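Local coordinates for protein monosaccharide-transporting ATPase (Actinobacillus succinogenes, PDB 5DTE) that probably serves as the periplasmic sugar-binding component of an ABC transporter, and holds D-allose in the cleft between its two lobes, at residues K107-L119 with Q275-I287. Residues are numbered along the deposited sequence; the frame is centred on the assembly and turned at random.
Sequences KAGIPIIDLDVRL and QVAIAIEHALKQI. With ALL (beta-D-allopyranose), chain E.
Asp116 O is gripped twice, by Tyr133 OH and by Asn170 ND2, and the CA of the same residue rests near OE1 of Gln275, whose NE2 is bonded to the carbonyl of Gln270, another pocket residue. The carboxylate of Asp116 holds the sugar: allose O1 donates to OD2 at 2.8 Å, while O2 of the same sugar donates to the other oxygen, OD1, at 3.1 Å. Gripping two neighbouring hydroxyls fixes how the carboxylate is turned, and CG lying anti to the backbone N (chi1 -171°) carries it into the cleft.

From there the contact turns apolar, with no hydrogen bond between strand and helix. Leu115 splays its methyls over Gln275 and Val276, near the start of the helix, CD1 beside Gln275 OE1 and CD2 4.1 Å from Val276 CG2. Ile113 comes down on the turn that follows: its CG2 meets Ala279 CB at 4.0 Å, and its CG1 lies 3.6 Å from Ala279 O. The small side chains of Ala279 and Ala283 are consistent with the close approach, the axes passing 8.2 Å apart. At the far end the Pro111 ring packs on Gln286, CB 3.4 Å from OE1, and its CG reaches Ile287 CG1.

The helix thus runs nearly antiparallel (159°) beneath strand 112-115, which sits between strands 87-90 and 132-135 in the parallel sheet of one lobe. Ala279 also touches Ile89, and Ile278 touches Val134, so the helix spans the three strands, while helix 99-105 covers Ile112 on the opposite face, giving the alpha/beta/alpha sandwich of periplasmic binding proteins.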
ATOM      1  N   LYS A 107      27.813  -0.335   4.000  1.00 38.71           N
ATOM      2  CA  LYS A 107      29.164  -0.165   4.520  1.00 36.23           C
ATOM      3  C   LYS A 107      29.354  -0.957   5.800  1.00 36.54           C
ATOM      4  O   LYS A 107      30.489  -1.217   6.222  1.00 32.84           O
ATOM      5  CB  LYS A 107      29.482   1.312   4.757  1.00 29.93           C
ATOM      6  CG  LYS A 107      29.527   2.136   3.485  1.00 29.36           C
ATOM      7  CD  LYS A 107      30.331   3.415   3.658  1.00 43.33           C
ATOM      8  CE  LYS A 107      29.662   4.593   2.951  1.00 57.15           C
ATOM      9  NZ  LYS A 107      29.119   4.225   1.607  1.00 67.33           N
ATOM     10  N   ALA A 108      28.240  -1.347   6.413  1.00 27.04           N
ATOM     11  CA  ALA A 108      28.288  -2.239   7.560  1.00 22.83           C
ATOM     12  C   ALA A 108      28.005  -3.676   7.132  1.00 24.90           C
ATOM     13  O   ALA A 108      27.830  -4.563   7.972  1.00 38.69           O
ATOM     14  CB  ALA A 108      27.304  -1.796   8.622  1.00 26.38           C
ATOM     15  N   GLY A 109      27.952  -3.905   5.822  1.00 17.27           N
ATOM     16  CA  GLY A 109      27.821  -5.251   5.290  1.00 16.36           C
ATOM     17  C   GLY A 109      26.578  -5.976   5.766  1.00 22.54           C
ATOM     18  O   GLY A 109      26.565  -7.203   5.876  1.00 26.95           O
ATOM     19  N   ILE A 110      25.539  -5.197   6.052  1.00 24.41           N
ATOM     20  CA  ILE A 110      24.227  -5.705   6.437  1.00 23.63           C
ATOM     21  C   ILE A 110      23.261  -5.649   5.252  1.00 25.25           C
ATOM     22  O   ILE A 110      22.960  -4.566   4.745  1.00 30.73           O
ATOM     23  CB  ILE A 110      23.633  -4.883   7.605  1.00 23.56           C
ATOM     24  CG1 ILE A 110      24.611  -4.827   8.779  1.00 13.95           C
ATOM     25  CG2 ILE A 110      22.252  -5.419   8.024  1.00 13.74           C
ATOM     26  CD1 ILE A 110      24.036  -4.151  10.037  1.00 17.95           C
ATOM     27  N   PRO A 111      22.806  -6.814   4.771  1.00 26.13           N
ATOM     28  CA  PRO A 111      21.771  -6.819   3.732  1.00 31.94           C
ATOM     29  C   PRO A 111      20.502  -6.091   4.180  1.00 43.60           C
ATOM     30  O   PRO A 111      20.182  -6.066   5.370  1.00 48.13           O
ATOM     31  CB  PRO A 111      21.493  -8.308   3.504  1.00 24.65           C
ATOM     32  CG  PRO A 111      22.510  -9.065   4.330  1.00 30.37           C
ATOM     33  CD  PRO A 111      23.528  -8.091   4.825  1.00 30.69           C
ATOM     34  N   ILE A 112      19.785  -5.506   3.231  1.00 43.12           N
ATOM     35  CA  ILE A 112      18.673  -4.658   3.581  1.00 13.72           C
ATOM     36  C   ILE A 112      17.651  -4.609   2.449  1.00 13.70           C
ATOM     37  O   ILE A 112      17.981  -4.340   1.298  1.00 19.69           O
ATOM     38  CB  ILE A 112      19.176  -3.234   3.942  1.00 43.32           C
ATOM     39  CG1 ILE A 112      18.015  -2.327   4.348  1.00 52.68           C
ATOM     40  CG2 ILE A 112      19.971  -2.610   2.801  1.00 14.08           C
ATOM     41  CD1 ILE A 112      18.458  -1.019   4.979  1.00 47.99           C
ATOM     42  N   ILE A 113      16.404  -4.889   2.798  1.00 13.60           N
ATOM     43  CA  ILE A 113      15.313  -4.986   1.834  1.00 19.79           C
ATOM     44  C   ILE A 113      14.367  -3.807   1.940  1.00 17.72           C
ATOM     45  O   ILE A 113      13.782  -3.557   2.989  1.00 14.71           O
ATOM     46  CB  ILE A 113      14.470  -6.287   2.027  1.00 16.30           C
ATOM     47  CG1 ILE A 113      15.349  -7.532   1.922  1.00 13.24           C
ATOM     48  CG2 ILE A 113      13.349  -6.346   1.014  1.00 23.74           C
ATOM     49  CD1 ILE A 113      16.444  -7.426   0.847  1.00 13.81           C
ATOM     50  N   ASP A 114      14.201  -3.095   0.839  1.00 21.44           N
ATOM     51  CA  ASP A 114      13.255  -2.001   0.785  1.00 26.82           C
ATOM     52  C   ASP A 114      11.847  -2.560   0.475  1.00 36.15           C
ATOM     53  O   ASP A 114      11.553  -2.951  -0.656  1.00 39.30           O
ATOM     54  CB  ASP A 114      13.739  -0.979  -0.252  1.00 28.45           C
ATOM     55  CG  ASP A 114      12.655  -0.025  -0.702  1.00 36.54           C
ATOM     56  OD1 ASP A 114      11.817   0.353   0.139  1.00 39.14           O
ATOM     57  OD2 ASP A 114      12.640   0.343  -1.904  1.00 33.62           O
ATOM     58  N   LEU A 115      10.989  -2.610   1.497  1.00 34.20           N
ATOM     59  CA  LEU A 115       9.627  -3.147   1.360  1.00 31.30           C
ATOM     60  C   LEU A 115       8.592  -2.038   1.158  1.00 15.27           C
ATOM     61  O   LEU A 115       8.781  -0.932   1.647  1.00 17.10           O
ATOM     62  CB  LEU A 115       9.260  -3.987   2.597  1.00 34.15           C
ATOM     63  CG  LEU A 115       7.882  -4.648   2.752  1.00 21.26           C
ATOM     64  CD1 LEU A 115       7.672  -5.729   1.702  1.00 15.73           C
ATOM     65  CD2 LEU A 115       7.722  -5.252   4.144  1.00 13.20           C
ATOM     66  N   ASP A 116       7.526  -2.349   0.418  1.00 16.38           N
ATOM     67  CA  ASP A 116       6.333  -1.491   0.204  1.00 22.51           C
ATOM     68  C   ASP A 116       6.540  -0.197  -0.598  1.00 20.17           C
ATOM     69  O   ASP A 116       6.118  -0.102  -1.755  1.00 20.94           O
ATOM     70  CB  ASP A 116       5.684  -1.111   1.547  1.00 19.51           C
ATOM     71  CG  ASP A 116       4.334  -0.403   1.371  1.00 18.32           C
ATOM     72  OD1 ASP A 116       3.538  -0.823   0.496  1.00 13.78           O
ATOM     73  OD2 ASP A 116       4.072   0.577   2.106  1.00 17.70           O
ATOM     74  N   VAL A 117       7.134   0.807   0.042  1.00 17.86           N
ATOM     75  CA  VAL A 117       7.358   2.107  -0.579  1.00 14.30           C
ATOM     76  C   VAL A 117       8.728   2.120  -1.256  1.00 14.37           C
ATOM     77  O   VAL A 117       9.735   1.796  -0.636  1.00 14.33           O
ATOM     78  CB  VAL A 117       7.238   3.237   0.462  1.00 14.40           C
ATOM     79  CG1 VAL A 117       7.715   4.566  -0.111  1.00 18.14           C
ATOM     80  CG2 VAL A 117       5.788   3.340   0.985  1.00 14.35           C
ATOM     81  N   ARG A 118       8.762   2.463  -2.542  1.00 25.88           N
ATOM     82  CA  ARG A 118       9.992   2.320  -3.319  1.00 20.82           C
ATOM     83  C   ARG A 118      10.835   3.584  -3.305  1.00 28.22           C
ATOM     84  O   ARG A 118      10.328   4.690  -3.582  1.00 27.02           O
ATOM     85  CB  ARG A 118       9.678   1.928  -4.760  1.00 20.08           C
ATOM     86  CG  ARG A 118      10.905   1.509  -5.565  1.00 32.32           C
ATOM     87  CD  ARG A 118      10.526   1.058  -6.986  1.00 54.03           C
ATOM     88  NE  ARG A 118      11.603   1.285  -7.949  1.00 64.99           N
ATOM     89  CZ  ARG A 118      12.662   0.492  -8.094  1.00 69.14           C
ATOM     90  NH1 ARG A 118      13.599   0.786  -8.989  1.00 67.07           N
ATOM     91  NH2 ARG A 118      12.793  -0.592  -7.339  1.00 67.02           N
ATOM     92  N   LEU A 119      12.121   3.404  -2.978  1.00 29.75           N
ATOM     93  CA  LEU A 119      13.102   4.494  -2.974  1.00 31.31           C
ATOM     94  C   LEU A 119      13.286   5.102  -4.384  1.00 36.92           C
ATOM     95  O   LEU A 119      13.175   4.407  -5.394  1.00 28.96           O
ATOM     96  CB  LEU A 119      14.459   4.014  -2.432  1.00 22.15           C
ATOM     97  CG  LEU A 119      14.645   3.412  -1.027  1.00 21.48           C
ATOM     98  CD1 LEU A 119      16.125   3.199  -0.740  1.00 14.79           C
ATOM     99  CD2 LEU A 119      14.020   4.245   0.071  1.00 21.74           C
ATOM    100  N   GLN A 275       4.333 -10.643   0.218  1.00 30.13           N
ATOM    101  CA  GLN A 275       5.332  -9.588   0.123  1.00 31.33           C
ATOM    102  C   GLN A 275       6.405  -9.716   1.202  1.00 35.54           C
ATOM    103  O   GLN A 275       7.574  -9.965   0.911  1.00 34.35           O
ATOM    104  CB  GLN A 275       4.677  -8.221   0.242  1.00 31.18           C
ATOM    105  CG  GLN A 275       3.954  -7.748  -0.990  1.00 33.43           C
ATOM    106  CD  GLN A 275       3.678  -6.247  -0.947  1.00 32.51           C
ATOM    107  OE1 GLN A 275       4.371  -5.482  -0.265  1.00 22.33           O
ATOM    108  NE2 GLN A 275       2.669  -5.823  -1.682  1.00 36.90           N
ATOM    109  N   VAL A 276       5.999  -9.541   2.454  1.00 35.93           N
ATOM    110  CA  VAL A 276       6.945  -9.563   3.559  1.00 28.41           C
ATOM    111  C   VAL A 276       7.574 -10.951   3.708  1.00 29.21           C
ATOM    112  O   VAL A 276       8.652 -11.088   4.271  1.00 28.54           O
ATOM    113  CB  VAL A 276       6.272  -9.134   4.868  1.00 19.88           C
ATOM    114  CG1 VAL A 276       5.190 -10.123   5.266  1.00 23.17           C
ATOM    115  CG2 VAL A 276       7.305  -8.949   5.974  1.00 17.89           C
ATOM    116  N   ALA A 277       6.918 -11.980   3.179  1.00 28.26           N
ATOM    117  CA  ALA A 277       7.535 -13.298   3.151  1.00 17.19           C
ATOM    118  C   ALA A 277       8.689 -13.272   2.173  1.00 20.48           C
ATOM    119  O   ALA A 277       9.787 -13.695   2.518  1.00 34.11           O
ATOM    120  CB  ALA A 277       6.542 -14.368   2.780  1.00 14.06           C
ATOM    121  N   ILE A 278       8.456 -12.759   0.965  1.00 21.30           N
ATOM    122  CA  ILE A 278       9.549 -12.605  -0.006  1.00 18.23           C
ATOM    123  C   ILE A 278      10.650 -11.692   0.543  1.00 15.34           C
ATOM    124  O   ILE A 278      11.826 -11.960   0.338  1.00 21.70           O
ATOM    125  CB  ILE A 278       9.058 -12.068  -1.377  1.00 16.83           C
ATOM    126  CG1 ILE A 278       8.684 -13.231  -2.299  1.00 26.79           C
ATOM    127  CG2 ILE A 278      10.147 -11.273  -2.069  1.00 13.98           C
ATOM    128  CD1 ILE A 278       7.386 -13.945  -1.953  1.00 33.51           C
ATOM    129  N   ALA A 279      10.278 -10.638   1.266  1.00 14.07           N
ATOM    130  CA  ALA A 279      11.271  -9.783   1.913  1.00 23.57           C
ATOM    131  C   ALA A 279      12.231 -10.578   2.822  1.00 27.06           C
ATOM    132  O   ALA A 279      13.457 -10.466   2.709  1.00 19.99           O
ATOM    133  CB  ALA A 279      10.581  -8.706   2.698  1.00 22.86           C
ATOM    134  N   ILE A 280      11.663 -11.391   3.709  1.00 37.20           N
ATOM    135  CA  ILE A 280      12.437 -12.239   4.617  1.00 38.12           C
ATOM    136  C   ILE A 280      13.208 -13.320   3.862  1.00 39.41           C
ATOM    137  O   ILE A 280      14.299 -13.720   4.280  1.00 44.03           O
ATOM    138  CB  ILE A 280      11.521 -12.912   5.658  1.00 26.70           C
ATOM    139  CG1 ILE A 280      10.789 -11.853   6.479  1.00 15.94           C
ATOM    140  CG2 ILE A 280      12.307 -13.876   6.553  1.00 21.72           C
ATOM    141  CD1 ILE A 280       9.505 -12.357   7.107  1.00 14.93           C
ATOM    142  N   GLU A 281      12.635 -13.793   2.754  1.00 23.63           N
ATOM    143  CA  GLU A 281      13.296 -14.799   1.931  1.00 21.20           C
ATOM    144  C   GLU A 281      14.494 -14.160   1.208  1.00 28.57           C
ATOM    145  O   GLU A 281      15.522 -14.812   0.970  1.00 14.00           O
ATOM    146  CB  GLU A 281      12.313 -15.419   0.931  1.00 33.28           C
ATOM    147  CG  GLU A 281      11.725 -16.787   1.355  1.00 55.14           C
ATOM    148  CD  GLU A 281      12.604 -17.984   0.945  1.00 67.63           C
ATOM    149  OE1 GLU A 281      13.596 -17.781   0.198  1.00 74.29           O
ATOM    150  OE2 GLU A 281      12.293 -19.130   1.360  1.00 58.34           O
ATOM    151  N   HIS A 282      14.353 -12.870   0.903  1.00 24.96           N
ATOM    152  CA  HIS A 282      15.349 -12.118   0.152  1.00 22.29           C
ATOM    153  C   HIS A 282      16.498 -11.673   1.032  1.00 20.06           C
ATOM    154  O   HIS A 282      17.640 -11.600   0.583  1.00 34.35           O
ATOM    155  CB  HIS A 282      14.708 -10.897  -0.512  1.00 26.51           C
ATOM    156  CG  HIS A 282      14.154 -11.172  -1.873  1.00 30.37           C
ATOM    157  ND1 HIS A 282      13.834 -10.160  -2.767  1.00 23.20           N
ATOM    158  CD2 HIS A 282      13.864 -12.330  -2.509  1.00 33.57           C
ATOM    159  CE1 HIS A 282      13.380 -10.692  -3.881  1.00 30.34           C
ATOM    160  NE2 HIS A 282      13.382 -12.010  -3.755  1.00 37.20           N
ATOM    161  N   ALA A 283      16.192 -11.355   2.281  1.00 14.12           N
ATOM    162  CA  ALA A 283      17.231 -11.027   3.251  1.00 18.25           C
ATOM    163  C   ALA A 283      18.159 -12.225   3.438  1.00 18.81           C
ATOM    164  O   ALA A 283      19.378 -12.093   3.350  1.00 23.45           O
ATOM    165  CB  ALA A 283      16.608 -10.603   4.590  1.00 14.24           C
ATOM    166  N   LEU A 284      17.551 -13.392   3.668  1.00 16.12           N
ATOM    167  CA  LEU A 284      18.251 -14.647   3.929  1.00 17.84           C
ATOM    168  C   LEU A 284      19.198 -15.030   2.815  1.00 20.32           C
ATOM    169  O   LEU A 284      20.288 -15.551   3.076  1.00 22.05           O
ATOM    170  CB  LEU A 284      17.248 -15.784   4.146  1.00 18.34           C
ATOM    171  CG  LEU A 284      16.440 -15.666   5.435  1.00 26.81           C
ATOM    172  CD1 LEU A 284      15.350 -16.717   5.487  1.00 28.12           C
ATOM    173  CD2 LEU A 284      17.352 -15.762   6.641  1.00 24.32           C
ATOM    174  N   LYS A 285      18.769 -14.791   1.576  1.00 20.68           N
ATOM    175  CA  LYS A 285      19.604 -15.083   0.418  1.00 21.49           C
ATOM    176  C   LYS A 285      20.821 -14.186   0.465  1.00 18.73           C
ATOM    177  O   LYS A 285      21.945 -14.655   0.356  1.00 25.51           O
ATOM    178  CB  LYS A 285      18.842 -14.891  -0.893  1.00 17.03           C
ATOM    179  CG  LYS A 285      18.012 -16.105  -1.345  1.00 17.55           C
ATOM    180  CD  LYS A 285      17.390 -15.863  -2.740  1.00 26.68           C
ATOM    181  CE  LYS A 285      16.234 -16.813  -3.059  1.00 26.39           C
ATOM    182  NZ  LYS A 285      15.175 -16.065  -3.823  1.00 28.13           N
ATOM    183  N   GLN A 286      20.588 -12.898   0.671  1.00 19.91           N
ATOM    184  CA  GLN A 286      21.670 -11.936   0.776  1.00 19.96           C
ATOM    185  C   GLN A 286      22.564 -12.142   2.012  1.00 33.05           C
ATOM    186  O   GLN A 286      23.700 -11.678   2.032  1.00 38.80           O
ATOM    187  CB  GLN A 286      21.104 -10.522   0.772  1.00 22.57           C
ATOM    188  CG  GLN A 286      21.025  -9.905  -0.618  1.00 28.78           C
ATOM    189  CD  GLN A 286      21.125  -8.399  -0.595  1.00 34.51           C
ATOM    190  OE1 GLN A 286      20.623  -7.729   0.318  1.00 38.06           O
ATOM    191  NE2 GLN A 286      21.795  -7.851  -1.598  1.00 41.53           N
ATOM    192  N   ILE A 287      22.072 -12.825   3.042  1.00 37.15           N
ATOM    193  CA  ILE A 287      22.955 -13.225   4.138  1.00 39.50           C
ATOM    194  C   ILE A 287      23.843 -14.373   3.666  1.00 36.13           C
ATOM    195  O   ILE A 287      24.978 -14.536   4.118  1.00 40.54           O
ATOM    196  CB  ILE A 287      22.182 -13.658   5.407  1.00 29.25           C
ATOM    197  CG1 ILE A 287      21.484 -12.461   6.051  1.00 17.91           C
ATOM    198  CG2 ILE A 287      23.119 -14.324   6.427  1.00 14.51           C
ATOM    199  CD1 ILE A 287      20.727 -12.830   7.302  1.00 14.46           C
TER
HETATM  200  C1  ALL E 401       0.755   2.102   1.418  1.00 29.89           C
HETATM  201  C2  ALL E 401       0.513   0.605   1.437  1.00 25.89           C
HETATM  202  C3  ALL E 401      -0.842   0.256   1.931  1.00 26.39           C
HETATM  203  C4  ALL E 401      -1.205   0.993   3.181  1.00 25.12           C
HETATM  204  C5  ALL E 401      -1.075   2.482   2.907  1.00 12.81           C
HETATM  205  C6  ALL E 401      -1.596   3.347   4.008  1.00  6.27           C
HETATM  206  O1  ALL E 401       2.078   2.393   1.186  1.00 45.94           O
HETATM  207  O2  ALL E 401       0.633   0.126   0.080  1.00 25.04           O
HETATM  208  O3  ALL E 401      -1.819   0.614   0.904  1.00 13.47           O
HETATM  209  O4  ALL E 401      -2.548   0.669   3.573  1.00 29.68           O
HETATM  210  O5  ALL E 401       0.341   2.752   2.697  1.00 13.34           O
HETATM  211  O6  ALL E 401      -0.711   3.287   5.107  1.00  7.11           O